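Local coordinates for single domain haemoglobin (Campylobacter jejuni, PDB 2WY4), which binds haem b and, as expected for a bacterial globin, probably carries oxygen or helps to detoxify nitric oxide, at residues T24-F27 against Y28-M31; Y94-V97 against G98-L102. All blocks are in the same frame, centred on the assembly; numbering follows the deposited sequence.

Interaction 1 (T24-F27 against Y28-M31). With CYN (cyanide ion), chain C.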
loop_
_atom_site.group_PDB
_atom_site.type_symbol
_atom_site.label_atom_id
_atom_site.label_comp_id
_atom_site.label_asym_id
_atom_site.label_seq_id
_atom_site.Cartn_x
_atom_site.Cartn_y
_atom_site.Cartn_z
ATOM N N THR A 24 5.968 2.792 -6.454
ATOM C CA THR A 24 5.519 3.708 -5.438
ATOM C C THR A 24 5.842 5.154 -5.783
ATOM O O THR A 24 5.130 6.052 -5.381
ATOM C CB THR A 24 5.973 3.332 -4.048
ATOM O OG1 THR A 24 7.406 3.271 -4.030
ATOM C CG2 THR A 24 5.474 1.941 -3.700
ATOM N N ASN A 25 6.908 5.394 -6.528
ATOM C CA ASN A 25 7.128 6.742 -7.027
ATOM C C ASN A 25 5.912 7.180 -7.840
ATOM O O ASN A 25 5.440 8.288 -7.685
ATOM C CB ASN A 25 8.369 6.818 -7.901
ATOM C CG ASN A 25 9.613 6.943 -7.129
ATOM O OD1 ASN A 25 9.613 7.348 -5.972
ATOM N ND2 ASN A 25 10.706 6.605 -7.787
ATOM N N GLU A 26 5.404 6.297 -8.696
ATOM C CA GLU A 26 4.219 6.593 -9.512
ATOM C C GLU A 26 2.973 6.780 -8.638
ATOM O O GLU A 26 2.219 7.719 -8.838
ATOM C CB GLU A 26 4.035 5.517 -10.590
ATOM C CG GLU A 26 2.811 5.722 -11.485
ATOM C CD GLU A 26 2.987 6.796 -12.521
ATOM O OE1 GLU A 26 4.096 7.317 -12.675
ATOM O OE2 GLU A 26 1.993 7.091 -13.227
ATOM N N PHE A 27 2.810 5.938 -7.630
ATOM C CA PHE A 27 1.717 6.084 -6.680
ATOM C C PHE A 27 1.735 7.468 -6.025
ATOM O O PHE A 27 0.691 8.137 -5.996
ATOM C CB PHE A 27 1.812 5.003 -5.604
ATOM C CG PHE A 27 0.988 5.253 -4.377
ATOM C CD1 PHE A 27 -0.355 4.936 -4.338
ATOM C CD2 PHE A 27 1.573 5.781 -3.247
ATOM C CE1 PHE A 27 -1.044 5.140 -3.224
ATOM C CE2 PHE A 27 0.879 5.973 -2.118
ATOM C CZ PHE A 27 -0.473 5.694 -2.121
ATOM N N TYR A 28 2.882 7.927 -5.496
ATOM C CA TYR A 28 2.893 9.229 -4.856
ATOM C C TYR A 28 2.677 10.370 -5.838
ATOM O O TYR A 28 2.076 11.360 -5.484
ATOM C CB TYR A 28 4.196 9.462 -4.055
ATOM C CG TYR A 28 4.226 8.626 -2.778
ATOM C CD1 TYR A 28 3.307 8.849 -1.783
ATOM C CD2 TYR A 28 5.154 7.620 -2.586
ATOM C CE1 TYR A 28 3.278 8.109 -0.651
ATOM C CE2 TYR A 28 5.137 6.878 -1.426
ATOM C CZ TYR A 28 4.181 7.101 -0.468
ATOM O OH TYR A 28 4.168 6.326 0.675
ATOM N N LYS A 29 3.183 10.240 -7.057
ATOM C CA LYS A 29 2.900 11.237 -8.101
ATOM C C LYS A 29 1.384 11.375 -8.315
ATOM O O LYS A 29 0.820 12.481 -8.303
ATOM C CB LYS A 29 3.580 10.850 -9.412
ATOM C CG LYS A 29 3.361 11.826 -10.567
ATOM C CD LYS A 29 4.013 11.330 -11.859
ATOM C CE LYS A 29 3.560 12.140 -13.077
ATOM N NZ LYS A 29 4.474 12.020 -14.267
ATOM N N ILE A 30 0.724 10.247 -8.503
ATOM C CA ILE A 30 -0.730 10.239 -8.730
ATOM C C ILE A 30 -1.462 10.801 -7.516
ATOM O O ILE A 30 -2.308 11.668 -7.642
ATOM C CB ILE A 30 -1.222 8.825 -9.053
ATOM C CG1 ILE A 30 -0.747 8.381 -10.434
ATOM C CG2 ILE A 30 -2.742 8.770 -8.970
ATOM C CD1 ILE A 30 -0.781 6.905 -10.649
ATOM N N MET A 31 -1.129 10.315 -6.336
ATOM C CA MET A 31 -1.850 10.736 -5.174
ATOM C C MET A 31 -1.670 12.208 -4.860
ATOM O O MET A 31 -2.627 12.889 -4.549
ATOM C CB MET A 31 -1.555 9.893 -3.953
ATOM C CG MET A 31 -2.446 10.225 -2.770
ATOM S SD MET A 31 -2.350 9.016 -1.434
ATOM C CE MET A 31 -0.650 9.214 -0.928
HETATM C C CYN C . 1.701 5.467 3.117
HETATM N N CYN C . 2.181 5.773 2.123
#
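Tyr28 N donates to Thr24 O at 2.9 Å, the first of four successive i to i+4 bonds that close with Met31 N on Phe27 O and keep this piece of helix regular. On that frame two aromatic neighbours form a T-shaped pair: the edge of the Phe27 ring points at one face of Tyr28, with ring planes 71° apart and centroids separated by 4.9 Å. Phe27 CE2 makes the nearest side-chain approach, 3.5 Å from Tyr28 CE1. The phenylalanine reaches this place because its CG lies anti to the backbone N (chi1 164°), which sends the ring out from the helix surface, over toward the Tyr28 face and helix 94-109. One turn on, Met31 lies alongside it; its bent thioether brings CE to 3.7 Å from Phe27 CZ, with SD oblique to the ring in a Met-aromatic contact. Beyond the face that Phe27 packs over, the phenol hydroxyl donates a short hydrogen bond to the bound cyanide, from Tyr28 OH to the cyanide N (2.5 Å). Tyrosine suits the place because its ring is apolar enough to be buried while its OH can donate to a bound ligand and probably polarises it; Gln52 is bonded to the same oxygen. On the outer side Glu26 bends at chi2, so that OE2 lies 3.8 Å from Ile30 CD1 and bonds to Asn107, while its charge stays apart from that of extended Lys29. Thr24 OG1 binds Pro53 O, on helix 51-65, whose Leu56 packs on Thr24, Phe27 and Tyr28; helix 94-109 meets Phe27, Ile30 and Met31.

Interaction 2 (Y94-V97 against G98-L102). With HEM (protoporphyrin IX containing Fe), chain B.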
loop_
_atom_site.group_PDB
_atom_site.type_symbol
_atom_site.label_atom_id
_atom_site.label_comp_id
_atom_site.label_asym_id
_atom_site.label_seq_id
_atom_site.Cartn_x
_atom_site.Cartn_y
_atom_site.Cartn_z
ATOM N N TYR A 94 -8.205 5.276 3.043
ATOM C CA TYR A 94 -7.792 4.035 2.406
ATOM C C TYR A 94 -8.336 3.854 0.975
ATOM O O TYR A 94 -7.587 3.362 0.123
ATOM C CB TYR A 94 -7.998 2.794 3.308
ATOM C CG TYR A 94 -6.954 2.676 4.379
ATOM C CD1 TYR A 94 -7.060 3.395 5.552
ATOM C CD2 TYR A 94 -5.826 1.887 4.193
ATOM C CE1 TYR A 94 -6.084 3.340 6.506
ATOM C CE2 TYR A 94 -4.848 1.829 5.145
ATOM C CZ TYR A 94 -4.985 2.542 6.299
ATOM O OH TYR A 94 -4.007 2.461 7.268
ATOM N N PRO A 95 -9.606 4.209 0.667
ATOM C CA PRO A 95 -10.038 4.143 -0.730
ATOM C C PRO A 95 -9.242 5.089 -1.684
ATOM O O PRO A 95 -9.151 4.835 -2.904
ATOM C CB PRO A 95 -11.523 4.536 -0.650
ATOM C CG PRO A 95 -11.919 4.222 0.719
ATOM C CD PRO A 95 -10.725 4.579 1.549
ATOM N N ILE A 96 -8.706 6.186 -1.156
ATOM C CA ILE A 96 -7.891 7.085 -1.963
ATOM C C ILE A 96 -6.599 6.382 -2.336
ATOM O O ILE A 96 -6.184 6.340 -3.477
ATOM C CB ILE A 96 -7.608 8.394 -1.197
ATOM C CG1 ILE A 96 -8.906 9.181 -1.037
ATOM C CG2 ILE A 96 -6.600 9.197 -1.922
ATOM C CD1 ILE A 96 -8.776 10.395 -0.117
ATOM N N VAL A 97 -5.932 5.838 -1.328
ATOM C CA VAL A 97 -4.712 5.076 -1.559
ATOM C C VAL A 97 -4.954 3.924 -2.525
ATOM O O VAL A 97 -4.152 3.683 -3.426
ATOM C CB VAL A 97 -4.064 4.618 -0.205
ATOM C CG1 VAL A 97 -3.029 3.535 -0.422
ATOM C CG2 VAL A 97 -3.469 5.833 0.489
ATOM N N GLY A 98 -6.066 3.206 -2.359
ATOM C CA GLY A 98 -6.324 2.090 -3.249
ATOM C C GLY A 98 -6.497 2.540 -4.700
ATOM O O GLY A 98 -6.010 1.897 -5.615
ATOM N N ALA A 99 -7.237 3.621 -4.905
ATOM C CA ALA A 99 -7.445 4.101 -6.255
ATOM C C ALA A 99 -6.111 4.508 -6.896
ATOM O O ALA A 99 -5.835 4.160 -8.045
ATOM C CB ALA A 99 -8.432 5.255 -6.262
ATOM N N CYS A 100 -5.258 5.183 -6.125
ATOM C CA CYS A 100 -4.003 5.653 -6.674
ATOM C C CYS A 100 -3.025 4.487 -6.880
ATOM O O CYS A 100 -2.304 4.451 -7.863
ATOM C CB CYS A 100 -3.373 6.679 -5.749
ATOM S SG CYS A 100 -4.346 8.188 -5.597
ATOM N N LEU A 101 -3.025 3.534 -5.961
ATOM C CA LEU A 101 -2.159 2.379 -6.118
ATOM C C LEU A 101 -2.564 1.530 -7.323
ATOM O O LEU A 101 -1.723 1.107 -8.115
ATOM C CB LEU A 101 -2.160 1.501 -4.873
ATOM C CG LEU A 101 -1.260 0.266 -4.932
ATOM C CD1 LEU A 101 0.215 0.674 -5.076
ATOM C CD2 LEU A 101 -1.485 -0.587 -3.712
ATOM N N LEU A 102 -3.856 1.268 -7.483
ATOM C CA LEU A 102 -4.302 0.486 -8.622
ATOM C C LEU A 102 -3.994 1.184 -9.943
ATOM O O LEU A 102 -3.621 0.533 -10.939
ATOM C CB LEU A 102 -5.794 0.107 -8.518
ATOM C CG LEU A 102 -5.983 -1.268 -7.828
ATOM C CD1 LEU A 102 -5.636 -2.415 -8.761
ATOM C CD2 LEU A 102 -5.181 -1.412 -6.518
HETATM C CHA HEM B . 3.812 6.102 6.342
HETATM C CHB HEM B . 2.467 1.857 4.524
HETATM C CHC HEM B . -1.944 3.633 3.741
HETATM C CHD HEM B . -0.375 8.061 4.964
HETATM C C1A HEM B . 3.819 4.801 6.007
HETATM C C2A HEM B . 4.905 3.879 6.154
HETATM C C3A HEM B . 4.554 2.689 5.635
HETATM C C4A HEM B . 3.203 2.861 5.135
HETATM C CMA HEM B . 5.406 1.411 5.601
HETATM C CAA HEM B . 6.257 4.227 6.826
HETATM C CBA HEM B . 6.080 4.562 8.309
HETATM C CGA HEM B . 6.276 3.459 9.297
HETATM O O1A HEM B . 6.851 2.397 8.940
HETATM O O2A HEM B . 5.896 3.685 10.500
HETATM C C1B HEM B . 1.164 1.983 4.125
HETATM C C2B HEM B . 0.375 0.944 3.567
HETATM C C3B HEM B . -0.857 1.438 3.354
HETATM C C4B HEM B . -0.871 2.797 3.771
HETATM C CMB HEM B . 0.890 -0.442 3.205
HETATM C CAB HEM B . -2.087 0.771 2.725
HETATM C CBB HEM B . -2.455 -0.457 3.043
HETATM C C1C HEM B . -1.955 4.974 4.044
HETATM C C2C HEM B . -3.041 5.888 4.002
HETATM C C3C HEM B . -2.578 7.080 4.318
HETATM C C4C HEM B . -1.158 6.998 4.548
HETATM C CMC HEM B . -4.498 5.496 3.710
HETATM C CAC HEM B . -3.395 8.358 4.401
HETATM C CBC HEM B . -3.075 9.388 3.608
HETATM C C1D HEM B . 0.906 7.902 5.454
HETATM C C2D HEM B . 1.679 8.991 5.914
HETATM C C3D HEM B . 2.983 8.430 6.359
HETATM C C4D HEM B . 2.855 7.029 6.128
HETATM C CMD HEM B . 1.250 10.441 5.962
HETATM C CAD HEM B . 4.194 9.163 6.907
HETATM C CBD HEM B . 5.255 9.224 5.812
HETATM C CGD HEM B . 6.372 10.183 6.095
HETATM O O1D HEM B . 6.718 10.936 5.177
HETATM O O2D HEM B . 6.905 10.139 7.237
HETATM N NA HEM B . 2.773 4.169 5.368
HETATM N NB HEM B . 0.382 3.102 4.257
HETATM N NC HEM B . -0.808 5.675 4.385
HETATM N ND HEM B . 1.622 6.734 5.574
HETATM FE FE HEM B . 0.996 4.915 4.914
#
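Gly98 N bonds to Tyr94 O (2.9 Å), beginning the i to i+4 ladder at the start of helix 94-109. That carbonyl also receives Tyr123 OH, so a bond from helix 113-139 adds to the helical one. Pro95 fits this first turn because its lack of an N-H costs no helical bond there; its own O accepts Ala99 N, which sits 39° out of the carbonyl plane. The side chains then divide between haem and protein. Tyr94 has CG anti to its carbonyl carbon (chi1 -76°), which carries the ring back past the helix start to the porphyrin edge. There the haem methyl CMC sits over one face of the ring, 3.6 Å from its plane and near its centre, a CH-pi contact, while CE2 is 3.7 Å from the haem meso carbon CHC. The hydroxyl at the far end is bonded to Glu134. Three residues on, Val97 splits its two methyls: CG1 stands anti to the backbone N (chi1 165°), and CG2 turns to the porphyrin, 3.4 Å from the same haem CMC. The compact branched side chain thus fills the rim of the pocket beside the tyrosine. A turn later, Cys100 SG folds back along the helix to 4.4 Å from Ile96 CG2, a small side chain that touches Phe27, Ile30 and Met31 of helix 4-34. Leu101 CB rests 3.3 Å from Val97 O, the acceptor of its own N-H. This is the haem-lining start of a globin G helix, and the tyrosine-glutamate pair beside the axial His84 is consistent with the proximal histidine-tyrosine-glutamate cluster of flavohaemoglobins.

In the fold
Interactions 1 and 2 lie on two crossing helices of the globin fold, with centres about 10 Å apart, and they touch directly. The ring of Phe27 lies against the backbone of the second helix, CE1 being 3.4 Å from Val97 O and CD1 3.4 Å from Leu101 N, while Met31 CA is 3.6 Å from Cys100 SG. Both reach the haem site: residues 24-31 on the cyanide side alone, residues 94-102 on both. The first supply the distal tyrosine for the cyanide bound at the haem iron. The second straddle the porphyrin edge: Val97 lies on the cyanide side, whereas Tyr94 reaches the proximal side, its side chain about 3 Å from that of His84.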